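Local coordinates for protein poly-beta-1,6-N-acetyl-D-glucosamine N-deacetylase (Aggregatibacter actinomycetemcomitans, PDB 4U10) that probably removes N-acetyl groups from poly-beta-1,6-N-acetyl-D-glucosamine as a metal-dependent polysaccharide deacetylase, represented here by its deacetylase domain, at residues S36-L41 and Y85-A90. Residues are numbered along the deposited sequence; the frame is centred on the assembly and turned at random.
Sequences SHFNWL and YPILKA
Two neighbouring helices in the outer layer of the (beta/alpha) barrel-like deacetylase domain, 31-42 and 79-91, meet here through the ring of Phe38, which reaches across to Ile87 and Leu88. The nearest backbones are those of Phe38 and Leu88, whose CA atoms stand 9.0 Å apart, and this gap is bridged by side chains alone. With CG beside the backbone N and anti to the carbonyl carbon (chi1 -79°, counted from N), Phe38 carries its ring out toward helix 79-91. Atom CE2 of Phe38 comes to 3.5 Å from CG2 of Ile87, and CD2 of Phe38 lies 3.6 Å from the same methyl; the two side chains cross at about a right angle. Next along the ring, CZ and CE2 of Phe38 both pack against CD2 of Leu88 at 3.9 Å. Both methyls approach obliquely, and the CD2-CE2-CZ side of the ring spans two successive residues of the partner helix. The contact is wholly apolar and small, burying 118 Å² between the segments. Leu71 of strand 68-75 touches both Phe38 and Leu88, tying the pair to the sheet, while Tyr91 and Tyr93 meet the Phe38 ring edge-to-face. Neighbouring helices packed on the outside of a largely parallel sheet, here with a strand leucine touching both, are building elements of the distorted (beta/alpha) barrel of the polysaccharide deacetylase (NodB) family.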
loop_
_atom_site.group_PDB
_atom_site.type_symbol
_atom_site.label_atom_id
_atom_site.label_comp_id
_atom_site.label_asym_id
_atom_site.label_seq_id
_atom_site.Cartn_x
_atom_site.Cartn_y
_atom_site.Cartn_z
ATOM N N SER A 36 6.520 9.693 -16.385
ATOM C CA SER A 36 6.731 11.124 -16.314
ATOM C C SER A 36 7.117 11.535 -14.916
ATOM O O SER A 36 7.999 12.421 -14.703
ATOM C CB SER A 36 5.507 11.921 -16.845
ATOM O OG SER A 36 4.545 12.139 -15.861
ATOM N N HIS A 37 6.460 10.914 -13.939
ATOM C CA HIS A 37 6.838 11.115 -12.584
ATOM C C HIS A 37 8.290 10.590 -12.344
ATOM O O HIS A 37 9.054 11.247 -11.689
ATOM C CB HIS A 37 5.882 10.406 -11.632
ATOM C CG HIS A 37 4.513 10.972 -11.623
ATOM N ND1 HIS A 37 3.470 10.349 -10.992
ATOM C CD2 HIS A 37 3.993 12.072 -12.203
ATOM C CE1 HIS A 37 2.374 11.067 -11.126
ATOM N NE2 HIS A 37 2.661 12.116 -11.865
ATOM N N PHE A 38 8.597 9.401 -12.831
ATOM C CA PHE A 38 9.925 8.746 -12.615
ATOM C C PHE A 38 11.038 9.551 -13.218
ATOM O O PHE A 38 12.108 9.691 -12.634
ATOM C CB PHE A 38 9.944 7.355 -13.238
ATOM C CG PHE A 38 9.250 6.321 -12.413
ATOM C CD1 PHE A 38 8.439 6.685 -11.343
ATOM C CD2 PHE A 38 9.357 4.995 -12.743
ATOM C CE1 PHE A 38 7.772 5.713 -10.588
ATOM C CE2 PHE A 38 8.696 4.040 -12.002
ATOM C CZ PHE A 38 7.925 4.394 -10.910
ATOM N N ASN A 39 10.763 10.084 -14.402
ATOM C CA ASN A 39 11.640 11.104 -15.024
ATOM C C ASN A 39 11.757 12.438 -14.294
ATOM O O ASN A 39 12.836 12.985 -14.211
ATOM C CB ASN A 39 11.147 11.390 -16.431
ATOM C CG ASN A 39 11.424 10.264 -17.358
ATOM O OD1 ASN A 39 12.294 9.424 -17.092
ATOM N ND2 ASN A 39 10.684 10.214 -18.475
ATOM N N TRP A 40 10.651 12.980 -13.815
ATOM C CA TRP A 40 10.645 14.248 -13.155
ATOM C C TRP A 40 11.406 14.140 -11.841
ATOM O O TRP A 40 12.138 15.084 -11.475
ATOM C CB TRP A 40 9.230 14.712 -12.881
ATOM C CG TRP A 40 9.235 16.038 -12.282
ATOM C CD1 TRP A 40 9.204 17.226 -12.953
ATOM C CD2 TRP A 40 9.340 16.366 -10.883
ATOM N NE1 TRP A 40 9.252 18.264 -12.066
ATOM C CE2 TRP A 40 9.348 17.772 -10.790
ATOM C CE3 TRP A 40 9.425 15.608 -9.703
ATOM C CZ2 TRP A 40 9.439 18.449 -9.559
ATOM C CZ3 TRP A 40 9.504 16.281 -8.476
ATOM C CH2 TRP A 40 9.514 17.689 -8.416
ATOM N N LEU A 41 11.254 13.005 -11.135
ATOM C CA LEU A 41 11.963 12.841 -9.878
ATOM C C LEU A 41 13.472 12.886 -10.153
ATOM O O LEU A 41 14.187 13.625 -9.486
ATOM C CB LEU A 41 11.603 11.510 -9.156
ATOM C CG LEU A 41 10.160 11.330 -8.683
ATOM C CD1 LEU A 41 9.883 9.900 -8.292
ATOM C CD2 LEU A 41 9.928 12.259 -7.512
ATOM N N TYR A 85 6.495 -3.241 -12.724
ATOM C CA TYR A 85 7.744 -3.849 -12.341
ATOM C C TYR A 85 8.804 -3.714 -13.429
ATOM O O TYR A 85 9.896 -3.260 -13.145
ATOM C CB TYR A 85 7.455 -5.297 -11.867
ATOM C CG TYR A 85 8.646 -6.146 -11.556
ATOM C CD1 TYR A 85 9.568 -5.745 -10.630
ATOM C CD2 TYR A 85 8.830 -7.404 -12.184
ATOM C CE1 TYR A 85 10.684 -6.543 -10.347
ATOM C CE2 TYR A 85 9.925 -8.205 -11.901
ATOM C CZ TYR A 85 10.833 -7.776 -10.988
ATOM O OH TYR A 85 11.907 -8.545 -10.710
ATOM N N PRO A 86 8.463 -3.992 -14.701
ATOM C CA PRO A 86 9.448 -3.782 -15.764
ATOM C C PRO A 86 10.029 -2.330 -15.777
ATOM O O PRO A 86 11.228 -2.155 -15.997
ATOM C CB PRO A 86 8.677 -4.077 -17.052
ATOM C CG PRO A 86 7.437 -4.811 -16.648
ATOM C CD PRO A 86 7.177 -4.488 -15.197
ATOM N N ILE A 87 9.176 -1.349 -15.493
ATOM C CA ILE A 87 9.548 0.041 -15.415
ATOM C C ILE A 87 10.451 0.273 -14.225
ATOM O O ILE A 87 11.469 0.936 -14.359
ATOM C CB ILE A 87 8.318 0.961 -15.367
ATOM C CG1 ILE A 87 7.545 0.877 -16.696
ATOM C CG2 ILE A 87 8.736 2.435 -15.163
ATOM C CD1 ILE A 87 6.145 1.481 -16.629
ATOM N N LEU A 88 10.138 -0.331 -13.075
ATOM C CA LEU A 88 11.028 -0.151 -11.894
ATOM C C LEU A 88 12.418 -0.666 -12.199
ATOM O O LEU A 88 13.419 -0.010 -11.834
ATOM C CB LEU A 88 10.482 -0.843 -10.654
ATOM C CG LEU A 88 9.143 -0.397 -10.062
ATOM C CD1 LEU A 88 8.642 -1.342 -8.980
ATOM C CD2 LEU A 88 9.296 1.045 -9.590
ATOM N N LYS A 89 12.480 -1.827 -12.847
ATOM C CA LYS A 89 13.721 -2.446 -13.250
ATOM C C LYS A 89 14.518 -1.565 -14.236
ATOM O O LYS A 89 15.693 -1.404 -14.051
ATOM C CB LYS A 89 13.506 -3.817 -13.873
ATOM C CG LYS A 89 13.037 -4.841 -12.888
ATOM C CD LYS A 89 13.166 -6.240 -13.427
ATOM C CE LYS A 89 12.208 -6.463 -14.581
ATOM N NZ LYS A 89 11.992 -7.922 -14.867
ATOM N N ALA A 90 13.866 -1.037 -15.262
ATOM C CA ALA A 90 14.464 -0.074 -16.205
ATOM C C ALA A 90 15.046 1.191 -15.545
ATOM O O ALA A 90 16.113 1.663 -15.916
ATOM C CB ALA A 90 13.397 0.373 -17.201
#